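Local atomic coordinates of probable tRNA pseudouridine synthase D (Methanosarcina mazei, PDB entry 1Z2Z), a protein that probably isomerises uridine-13 of transfer RNAs to pseudouridine, as a member of the TruD family of tRNA pseudouridine synthases. Residues D158-Q163 with V392-E397; L14-T19 with L426-K431; N133-T138 with L412-P417. All coordinates share one frame; numbering follows the deposited sequence.

Interaction 1 (D158-Q163 with V392-E397)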
loop_
_atom_site.group_PDB
_atom_site.type_symbol
_atom_site.label_atom_id
_atom_site.label_comp_id
_atom_site.label_asym_id
_atom_site.label_seq_id
_atom_site.Cartn_x
_atom_site.Cartn_y
_atom_site.Cartn_z
ATOM N N ASP A 158 21.398 -9.280 4.183
ATOM C CA ASP A 158 21.557 -10.678 4.574
ATOM C C ASP A 158 20.343 -11.225 5.311
ATOM O O ASP A 158 19.778 -12.247 4.917
ATOM C CB ASP A 158 22.789 -10.873 5.464
ATOM C CG ASP A 158 22.608 -12.019 6.467
ATOM O OD1 ASP A 158 21.978 -11.805 7.530
ATOM O OD2 ASP A 158 23.082 -13.144 6.190
ATOM N N GLU A 159 19.951 -10.565 6.397
ATOM C CA GLU A 159 18.804 -11.043 7.152
ATOM C C GLU A 159 17.607 -11.114 6.240
ATOM O O GLU A 159 16.819 -12.057 6.309
ATOM C CB GLU A 159 18.508 -10.135 8.347
ATOM C CG GLU A 159 19.397 -10.425 9.543
ATOM C CD GLU A 159 19.117 -9.529 10.729
ATOM O OE1 GLU A 159 17.967 -9.506 11.217
ATOM O OE2 GLU A 159 20.057 -8.842 11.183
ATOM N N ILE A 160 17.485 -10.124 5.364
ATOM C CA ILE A 160 16.366 -10.082 4.433
ATOM C C ILE A 160 16.414 -11.262 3.478
ATOM O O ILE A 160 15.453 -12.022 3.355
ATOM C CB ILE A 160 16.368 -8.777 3.635
ATOM C CG1 ILE A 160 15.975 -7.619 4.550
ATOM C CG2 ILE A 160 15.403 -8.876 2.477
ATOM C CD1 ILE A 160 15.951 -6.281 3.864
ATOM N N LEU A 161 17.547 -11.412 2.809
ATOM C CA LEU A 161 17.720 -12.497 1.865
ATOM C C LEU A 161 17.407 -13.829 2.535
ATOM O O LEU A 161 16.814 -14.715 1.921
ATOM C CB LEU A 161 19.153 -12.488 1.327
ATOM C CG LEU A 161 19.340 -12.387 -0.196
ATOM C CD1 LEU A 161 18.442 -11.302 -0.796
ATOM C CD2 LEU A 161 20.801 -12.097 -0.491
ATOM N N ALA A 162 17.792 -13.947 3.803
ATOM C CA ALA A 162 17.578 -15.165 4.584
ATOM C C ALA A 162 16.124 -15.372 4.999
ATOM O O ALA A 162 15.586 -16.474 4.882
ATOM C CB ALA A 162 18.465 -15.145 5.822
ATOM N N GLN A 163 15.496 -14.316 5.500
ATOM C CA GLN A 163 14.109 -14.402 5.933
ATOM C C GLN A 163 13.175 -14.542 4.735
ATOM O O GLN A 163 11.974 -14.781 4.891
ATOM C CB GLN A 163 13.722 -13.158 6.727
ATOM C CG GLN A 163 12.270 -13.186 7.127
ATOM C CD GLN A 163 11.769 -11.853 7.622
ATOM O OE1 GLN A 163 11.863 -10.837 6.920
ATOM N NE2 GLN A 163 11.214 -11.846 8.834
ATOM N N VAL A 392 11.415 -10.233 -2.017
ATOM C CA VAL A 392 12.279 -9.108 -2.380
ATOM C C VAL A 392 13.748 -9.509 -2.270
ATOM O O VAL A 392 14.167 -10.088 -1.273
ATOM C CB VAL A 392 12.053 -7.867 -1.463
ATOM C CG1 VAL A 392 10.770 -7.162 -1.836
ATOM C CG2 VAL A 392 11.985 -8.287 -0.016
ATOM N N LYS A 393 14.526 -9.203 -3.298
ATOM C CA LYS A 393 15.950 -9.519 -3.298
ATOM C C LYS A 393 16.723 -8.279 -3.730
ATOM O O LYS A 393 17.258 -8.218 -4.837
ATOM C CB LYS A 393 16.232 -10.678 -4.256
ATOM C CG LYS A 393 17.683 -11.113 -4.286
ATOM C CD LYS A 393 17.844 -12.443 -4.989
ATOM C CE LYS A 393 19.262 -12.921 -4.817
ATOM N NZ LYS A 393 19.638 -12.752 -3.383
ATOM N N PRO A 394 16.795 -7.272 -2.846
ATOM C CA PRO A 394 17.487 -6.006 -3.102
ATOM C C PRO A 394 18.988 -6.089 -3.323
ATOM O O PRO A 394 19.621 -7.089 -2.992
ATOM C CB PRO A 394 17.118 -5.160 -1.885
ATOM C CG PRO A 394 16.965 -6.174 -0.806
ATOM C CD PRO A 394 16.216 -7.285 -1.491
ATOM N N LYS A 395 19.534 -5.023 -3.907
ATOM C CA LYS A 395 20.962 -4.897 -4.201
ATOM C C LYS A 395 21.398 -3.496 -3.755
ATOM O O LYS A 395 21.094 -2.505 -4.416
ATOM C CB LYS A 395 21.199 -5.075 -5.705
ATOM C CG LYS A 395 20.793 -6.448 -6.239
ATOM C CD LYS A 395 20.752 -6.503 -7.773
ATOM C CE LYS A 395 19.529 -5.772 -8.342
ATOM N NZ LYS A 395 19.418 -5.847 -9.836
ATOM N N PHE A 396 22.108 -3.423 -2.631
ATOM C CA PHE A 396 22.555 -2.143 -2.089
ATOM C C PHE A 396 23.853 -1.630 -2.703
ATOM O O PHE A 396 24.579 -2.361 -3.377
ATOM C CB PHE A 396 22.697 -2.248 -0.566
ATOM C CG PHE A 396 23.732 -3.237 -0.126
ATOM C CD1 PHE A 396 25.065 -2.858 -0.005
ATOM C CD2 PHE A 396 23.384 -4.562 0.119
ATOM C CE1 PHE A 396 26.040 -3.784 0.343
ATOM C CE2 PHE A 396 24.349 -5.496 0.467
ATOM C CZ PHE A 396 25.683 -5.108 0.582
ATOM N N GLU A 397 24.126 -0.356 -2.447
ATOM C CA GLU A 397 25.301 0.340 -2.956
ATOM C C GLU A 397 25.492 1.558 -2.051
ATOM O O GLU A 397 24.686 2.490 -2.079
ATOM C CB GLU A 397 25.034 0.783 -4.402
ATOM C CG GLU A 397 26.106 1.661 -5.048
ATOM C CD GLU A 397 27.295 0.864 -5.553
ATOM O OE1 GLU A 397 27.079 -0.146 -6.258
ATOM O OE2 GLU A 397 28.440 1.262 -5.259
#
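Apolar packing comes first where the last turns of helix 146-163 meet the irregular segment 392-397. Ile160 points its CB at that segment, and its branches divide the work: CG1 stands anti to the carbonyl carbon (chi1 -71°), while CG2, anti to the backbone N, faces the neighbour. Tip to tip, Ile160 CG2 lies 4.3 Å from Val392 CG2. Ile160 CG2 is also 4.4 Å from Pro394 CD, and so rests where the two side chains meet. The segment belongs to the connection between strands 389-391 and 398-400. Strand 389-391 pairs with strand 165-167, which follows the helix directly, and the contact thus lays the connection along the flank of the helix that precedes its partner strand. Farther on, Phe396 packs on Leu153 and Thr157 of that helix, while Pro394 turns to Phe414 and shares Tyr429 with Ile160.

A different kind of contact, aliphatic chain against aliphatic chain, occupies the solvent-facing side. Leu161 and Lys393 cross obliquely, Leu161 CD1 lying 3.6 Å from Lys393 CG. The lysine runs extended from the backbone, with CG anti to N, until a bend at chi4 (46°) places its charged end beside the tip of the leucine on the exposed side.

Interaction 2 (L14-T19 with L426-K431)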
loop_
_atom_site.group_PDB
_atom_site.type_symbol
_atom_site.label_atom_id
_atom_site.label_comp_id
_atom_site.label_asym_id
_atom_site.label_seq_id
_atom_site.Cartn_x
_atom_site.Cartn_y
_atom_site.Cartn_z
ATOM N N LEU A 14 7.519 -3.067 15.001
ATOM C CA LEU A 14 8.868 -3.607 15.048
ATOM C C LEU A 14 9.473 -3.718 13.668
ATOM O O LEU A 14 9.031 -3.049 12.745
ATOM C CB LEU A 14 8.861 -4.975 15.723
ATOM C CG LEU A 14 7.942 -6.008 15.082
ATOM C CD1 LEU A 14 8.707 -6.938 14.153
ATOM C CD2 LEU A 14 7.310 -6.793 16.191
ATOM N N TYR A 15 10.474 -4.584 13.542
ATOM C CA TYR A 15 11.197 -4.787 12.291
ATOM C C TYR A 15 11.702 -6.226 12.197
ATOM O O TYR A 15 12.324 -6.727 13.136
ATOM C CB TYR A 15 12.403 -3.844 12.240
ATOM C CG TYR A 15 12.075 -2.367 12.330
ATOM C CD1 TYR A 15 11.743 -1.638 11.191
ATOM C CD2 TYR A 15 12.137 -1.685 13.548
ATOM C CE1 TYR A 15 11.494 -0.263 11.257
ATOM C CE2 TYR A 15 11.887 -0.306 13.623
ATOM C CZ TYR A 15 11.569 0.394 12.474
ATOM O OH TYR A 15 11.324 1.745 12.523
ATOM N N SER A 16 11.456 -6.887 11.067
ATOM C CA SER A 16 11.914 -8.266 10.892
ATOM C C SER A 16 13.445 -8.322 11.000
ATOM O O SER A 16 14.031 -9.366 11.304
ATOM C CB SER A 16 11.471 -8.812 9.531
ATOM O OG SER A 16 12.429 -8.539 8.526
ATOM N N THR A 17 14.090 -7.188 10.753
ATOM C CA THR A 17 15.541 -7.107 10.831
ATOM C C THR A 17 15.942 -6.409 12.133
ATOM O O THR A 17 15.262 -5.486 12.580
ATOM C CB THR A 17 16.104 -6.301 9.654
ATOM O OG1 THR A 17 15.618 -4.957 9.735
ATOM C CG2 THR A 17 15.677 -6.914 8.325
ATOM N N ASP A 18 17.043 -6.847 12.737
ATOM C CA ASP A 18 17.519 -6.245 13.986
ATOM C C ASP A 18 18.647 -5.236 13.731
ATOM O O ASP A 18 19.333 -4.811 14.662
ATOM C CB ASP A 18 18.026 -7.332 14.929
ATOM C CG ASP A 18 19.126 -8.155 14.307
ATOM O OD1 ASP A 18 18.896 -9.361 14.051
ATOM O OD2 ASP A 18 20.216 -7.588 14.059
ATOM N N THR A 19 18.844 -4.872 12.468
ATOM C CA THR A 19 19.876 -3.912 12.105
ATOM C C THR A 19 19.465 -2.523 12.558
ATOM O O THR A 19 18.294 -2.271 12.856
ATOM C CB THR A 19 20.101 -3.868 10.591
ATOM O OG1 THR A 19 18.830 -3.831 9.920
ATOM C CG2 THR A 19 20.889 -5.079 10.141
ATOM N N LEU A 426 11.724 -0.203 2.034
ATOM C CA LEU A 426 12.535 0.845 2.638
ATOM C C LEU A 426 12.501 0.872 4.156
ATOM O O LEU A 426 13.527 1.084 4.791
ATOM C CB LEU A 426 12.092 2.198 2.097
ATOM C CG LEU A 426 12.406 2.429 0.620
ATOM C CD1 LEU A 426 11.879 3.796 0.226
ATOM C CD2 LEU A 426 13.907 2.338 0.368
ATOM N N ARG A 427 11.324 0.661 4.734
ATOM C CA ARG A 427 11.179 0.665 6.183
ATOM C C ARG A 427 12.213 -0.233 6.896
ATOM O O ARG A 427 12.762 0.151 7.923
ATOM C CB ARG A 427 9.760 0.237 6.555
ATOM C CG ARG A 427 9.395 0.499 8.003
ATOM C CD ARG A 427 7.978 0.017 8.315
ATOM N NE ARG A 427 7.985 -1.324 8.885
ATOM C CZ ARG A 427 8.111 -1.590 10.182
ATOM N NH1 ARG A 427 8.231 -0.610 11.066
ATOM N NH2 ARG A 427 8.138 -2.844 10.594
ATOM N N GLU A 428 12.490 -1.420 6.362
ATOM C CA GLU A 428 13.463 -2.303 7.003
ATOM C C GLU A 428 14.891 -1.780 6.846
ATOM O O GLU A 428 15.789 -2.169 7.595
ATOM C CB GLU A 428 13.374 -3.732 6.440
ATOM C CG GLU A 428 12.021 -4.424 6.638
ATOM C CD GLU A 428 11.620 -4.591 8.103
ATOM O OE1 GLU A 428 10.470 -4.206 8.440
ATOM O OE2 GLU A 428 12.438 -5.104 8.912
ATOM N N TYR A 429 15.098 -0.900 5.867
ATOM C CA TYR A 429 16.416 -0.319 5.627
ATOM C C TYR A 429 16.638 1.003 6.326
ATOM O O TYR A 429 17.758 1.308 6.727
ATOM C CB TYR A 429 16.666 -0.090 4.141
ATOM C CG TYR A 429 17.105 -1.321 3.417
ATOM C CD1 TYR A 429 16.176 -2.250 2.978
ATOM C CD2 TYR A 429 18.459 -1.569 3.181
ATOM C CE1 TYR A 429 16.576 -3.394 2.318
ATOM C CE2 TYR A 429 18.871 -2.723 2.520
ATOM C CZ TYR A 429 17.919 -3.627 2.093
ATOM O OH TYR A 429 18.289 -4.777 1.448
HETATM N N MSE A 430 15.585 1.800 6.463
HETATM C CA MSE A 430 15.729 3.097 7.099
HETATM C C MSE A 430 15.213 3.124 8.512
HETATM O O MSE A 430 15.683 3.910 9.331
HETATM C CB MSE A 430 14.995 4.173 6.307
HETATM C CG MSE A 430 15.629 4.533 4.988
HETATM SE SE MSE A 430 14.389 5.591 3.948
HETATM C CE MSE A 430 14.873 7.350 4.610
ATOM N N LYS A 431 14.235 2.275 8.792
ATOM C CA LYS A 431 13.629 2.216 10.121
ATOM C C LYS A 431 13.455 3.619 10.691
ATOM O O LYS A 431 14.016 3.939 11.733
ATOM C CB LYS A 431 14.489 1.373 11.078
ATOM C CG LYS A 431 14.651 -0.092 10.666
ATOM C CD LYS A 431 15.263 -0.933 11.775
ATOM C CE LYS A 431 15.506 -2.365 11.334
ATOM N NZ LYS A 431 16.586 -2.513 10.309
#
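Lys431, just beyond the last turn of helix 423-430, sends its ammonium group into a cluster of oxygens. Its chain stays extended past CG and bends only at chi4 (69°), which delivers NZ to two threonines: Lys431 NZ donates to Thr17 OG1 at 2.7 Å and to Thr19 OG1 at 2.6 Å. It also reaches back to its own helix, where Glu428 O receives Lys431 NZ at 2.8 Å, from above the carbonyl plane. A weak bond to Thr19 O completes the grip. Both hydroxyls pass the connection on: Thr19 OG1 is also bonded to Thr156 OG1 of helix 146-163, and Thr17 OG1 donates to Glu428 OE2 at 3.3 Å. That carboxylate oxygen, Glu428 OE2, takes a second donor, Thr17 N at 3.2 Å, which meets it nearly along its C-O axis.

The arrangement fastens an irregular N-terminal loop to the end of the last helix in the model, joining segments from opposite ends of the family's sequence range. Positive charge near a helix C-terminus would probably be stabilised by the helix dipole. An alanine here in place of Lys431 removes the donor shared by Thr17, Thr19 and Glu428 O and the methylenes over Tyr15, and would probably loosen the hold of the loop on the helix end.

Over the tyrosine the contact is CH-pi, with Lys431 CG 3.4 Å from the centroid of the Tyr15 ring. The Arg427 guanidinium plane is turned only 12° from that of the ring, and Tyr15 CD1 lies over one guanidinium face, off-centre. The guanidinium is well supplied with acceptors: in its plane Arg427 NH2 donates to Leu14 O in a hydrogen bond modelled very short, the same nitrogen forms a salt bridge with Glu428 OE1, and NH1 pairs with Glu7.

Interaction 3 (N133-T138 with L412-P417)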
loop_
_atom_site.group_PDB
_atom_site.type_symbol
_atom_site.label_atom_id
_atom_site.label_comp_id
_atom_site.label_asym_id
_atom_site.label_seq_id
_atom_site.Cartn_x
_atom_site.Cartn_y
_atom_site.Cartn_z
ATOM N N ASN A 133 7.579 -3.391 -11.144
ATOM C CA ASN A 133 8.244 -2.094 -11.214
ATOM C C ASN A 133 9.678 -2.173 -10.662
ATOM O O ASN A 133 9.889 -2.541 -9.505
ATOM C CB ASN A 133 7.444 -1.052 -10.408
ATOM C CG ASN A 133 6.269 -0.447 -11.188
ATOM O OD1 ASN A 133 5.251 -0.093 -10.605
ATOM N ND2 ASN A 133 6.426 -0.296 -12.495
ATOM N N ASP A 134 10.662 -1.854 -11.498
ATOM C CA ASP A 134 12.065 -1.833 -11.081
ATOM C C ASP A 134 12.281 -0.542 -10.323
ATOM O O ASP A 134 11.833 0.521 -10.761
ATOM C CB ASP A 134 12.986 -1.839 -12.286
ATOM C CG ASP A 134 13.301 -3.218 -12.746
ATOM O OD1 ASP A 134 13.803 -3.380 -13.883
ATOM O OD2 ASP A 134 13.050 -4.150 -11.949
ATOM N N PHE A 135 12.967 -0.634 -9.190
ATOM C CA PHE A 135 13.239 0.537 -8.377
ATOM C C PHE A 135 14.728 0.789 -8.266
ATOM O O PHE A 135 15.547 -0.123 -8.415
ATOM C CB PHE A 135 12.656 0.398 -6.971
ATOM C CG PHE A 135 11.157 0.475 -6.924
ATOM C CD1 PHE A 135 10.382 -0.690 -6.941
ATOM C CD2 PHE A 135 10.516 1.704 -6.847
ATOM C CE1 PHE A 135 8.987 -0.637 -6.882
ATOM C CE2 PHE A 135 9.130 1.785 -6.785
ATOM C CZ PHE A 135 8.359 0.604 -6.802
ATOM N N ARG A 136 15.058 2.046 -8.003
ATOM C CA ARG A 136 16.425 2.527 -7.848
ATOM C C ARG A 136 16.285 3.721 -6.915
ATOM O O ARG A 136 16.261 4.858 -7.375
ATOM C CB ARG A 136 16.958 2.987 -9.201
ATOM C CG ARG A 136 18.277 3.726 -9.152
ATOM C CD ARG A 136 19.420 2.791 -9.454
ATOM N NE ARG A 136 20.718 3.423 -9.242
ATOM C CZ ARG A 136 21.883 2.820 -9.465
ATOM N NH1 ARG A 136 23.019 3.467 -9.242
ATOM N NH2 ARG A 136 21.915 1.572 -9.920
ATOM N N ILE A 137 16.165 3.463 -5.616
ATOM C CA ILE A 137 16.002 4.534 -4.640
ATOM C C ILE A 137 17.342 4.927 -4.041
ATOM O O ILE A 137 18.268 4.126 -4.005
ATOM C CB ILE A 137 15.031 4.110 -3.519
ATOM C CG1 ILE A 137 13.715 3.654 -4.150
ATOM C CG2 ILE A 137 14.771 5.270 -2.560
ATOM C CD1 ILE A 137 12.718 3.111 -3.155
ATOM N N THR A 138 17.443 6.170 -3.585
ATOM C CA THR A 138 18.676 6.681 -2.999
ATOM C C THR A 138 18.387 7.389 -1.686
ATOM O O THR A 138 17.652 8.373 -1.664
ATOM C CB THR A 138 19.346 7.693 -3.932
ATOM O OG1 THR A 138 19.771 7.029 -5.128
ATOM C CG2 THR A 138 20.546 8.346 -3.242
ATOM N N LEU A 412 19.430 1.798 -2.988
ATOM C CA LEU A 412 18.653 0.561 -2.948
ATOM C C LEU A 412 17.911 0.290 -4.251
ATOM O O LEU A 412 16.977 1.012 -4.583
ATOM C CB LEU A 412 17.632 0.626 -1.816
ATOM C CG LEU A 412 18.161 0.324 -0.413
ATOM C CD1 LEU A 412 17.136 0.744 0.637
ATOM C CD2 LEU A 412 18.478 -1.169 -0.315
ATOM N N GLU A 413 18.294 -0.749 -4.986
ATOM C CA GLU A 413 17.604 -1.056 -6.239
ATOM C C GLU A 413 17.044 -2.466 -6.259
ATOM O O GLU A 413 17.790 -3.436 -6.195
ATOM C CB GLU A 413 18.545 -0.870 -7.418
ATOM C CG GLU A 413 19.860 -1.559 -7.234
ATOM C CD GLU A 413 20.859 -1.129 -8.271
ATOM O OE1 GLU A 413 22.060 -1.459 -8.113
ATOM O OE2 GLU A 413 20.438 -0.461 -9.243
ATOM N N PHE A 414 15.728 -2.581 -6.363
ATOM C CA PHE A 414 15.093 -3.889 -6.378
ATOM C C PHE A 414 13.870 -3.860 -7.288
ATOM O O PHE A 414 13.742 -2.971 -8.133
ATOM C CB PHE A 414 14.691 -4.245 -4.955
ATOM C CG PHE A 414 13.885 -3.174 -4.274
ATOM C CD1 PHE A 414 12.505 -3.131 -4.403
ATOM C CD2 PHE A 414 14.499 -2.214 -3.495
ATOM C CE1 PHE A 414 11.751 -2.127 -3.769
ATOM C CE2 PHE A 414 13.750 -1.213 -2.862
ATOM C CZ PHE A 414 12.383 -1.180 -2.997
HETATM N N MSE A 415 12.983 -4.837 -7.142
HETATM C CA MSE A 415 11.771 -4.840 -7.946
HETATM C C MSE A 415 10.618 -5.502 -7.242
HETATM O O MSE A 415 10.798 -6.468 -6.509
HETATM C CB MSE A 415 11.997 -5.504 -9.282
HETATM C CG MSE A 415 12.287 -6.942 -9.207
HETATM SE SE MSE A 415 11.860 -7.591 -10.932
HETATM C CE MSE A 415 10.015 -8.106 -10.485
ATOM N N LEU A 416 9.432 -4.959 -7.468
ATOM C CA LEU A 416 8.218 -5.452 -6.849
ATOM C C LEU A 416 7.120 -5.724 -7.899
ATOM O O LEU A 416 7.160 -5.178 -8.993
ATOM C CB LEU A 416 7.755 -4.421 -5.817
ATOM C CG LEU A 416 8.221 -4.576 -4.364
ATOM C CD1 LEU A 416 9.595 -5.184 -4.283
ATOM C CD2 LEU A 416 8.177 -3.223 -3.694
ATOM N N PRO A 417 6.150 -6.605 -7.589
ATOM C CA PRO A 417 5.054 -6.933 -8.515
ATOM C C PRO A 417 3.882 -5.984 -8.326
ATOM O O PRO A 417 3.662 -5.500 -7.221
ATOM C CB PRO A 417 4.686 -8.342 -8.097
ATOM C CG PRO A 417 4.811 -8.238 -6.596
ATOM C CD PRO A 417 6.175 -7.572 -6.475
#
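Segments 133-138 and 412-417 run antiparallel and interlock on one face through four side chains, although strand 408-417 is broken at Glu413 and Phe414 by a bulge or short loop. The Phe414 ring supplies the flat floor: Phe135 CB sits over its centre, 4.2 Å from the centroid and only 12° off the normal, a CH-pi contact. Beyond CB the two rings are inclined, their planes 35° apart, and Phe135 CD1 comes within 3.7 Å of Phe414 CE1. The edge of the Phe135 ring then meets Leu416, with Phe135 CE1 4.1 Å from Leu416 CB, so the CD1-CE1 side of the ring fits into the notch between Phe414 and Leu416. From farther along its own strand Ile137 brings CD1 obliquely to Phe414 CZ, 4.3 Å away. Helix 423-430 lies over this face, with Leu426 against Ile137 and Val425 against Phe414.

One charged pair lies apart from this packing. Arg136 and Glu413 run side by side into a salt bridge, Arg136 NH2 to Glu413 OE2 at 2.6 Å; the hydrogen bond within it is weak, bent to 127° at the hydrogen.

The backbones hold this fit in register: Asn133 and Leu416 exchange bonds in both directions, and Phe135 N donates to Phe414 O at 2.7 Å. This is antiparallel pairing within the mixed sheet of the pseudouridine synthase fold, where the Phe135 side chain lies about 6 Å from that of Asp86, the predicted nucleophile.

From the N terminus the chain passes first through 14-19, then strand segment 133-138, then the end of helix 146-163. It returns to these three regions later: 392-397 closes interaction 1, 412-417 closes interaction 3 and 426-431 closes interaction 2. The loops are therefore nested, interaction 1 inside interaction 3 and interaction 3 inside interaction 2, and none cross. Direct contacts join the levels. Glu159 OE1 accepts from Asp18 N, Val392 packs on Leu416, and Lys395 is backbone-bonded to Glu413. Tyr429 and Leu426 of the last helix both touch Leu412. Together the three contacts bring the N-terminal loop, helix 146-163 and the C-terminal helix against the part of the mixed sheet formed by strands 130-142 and 408-417.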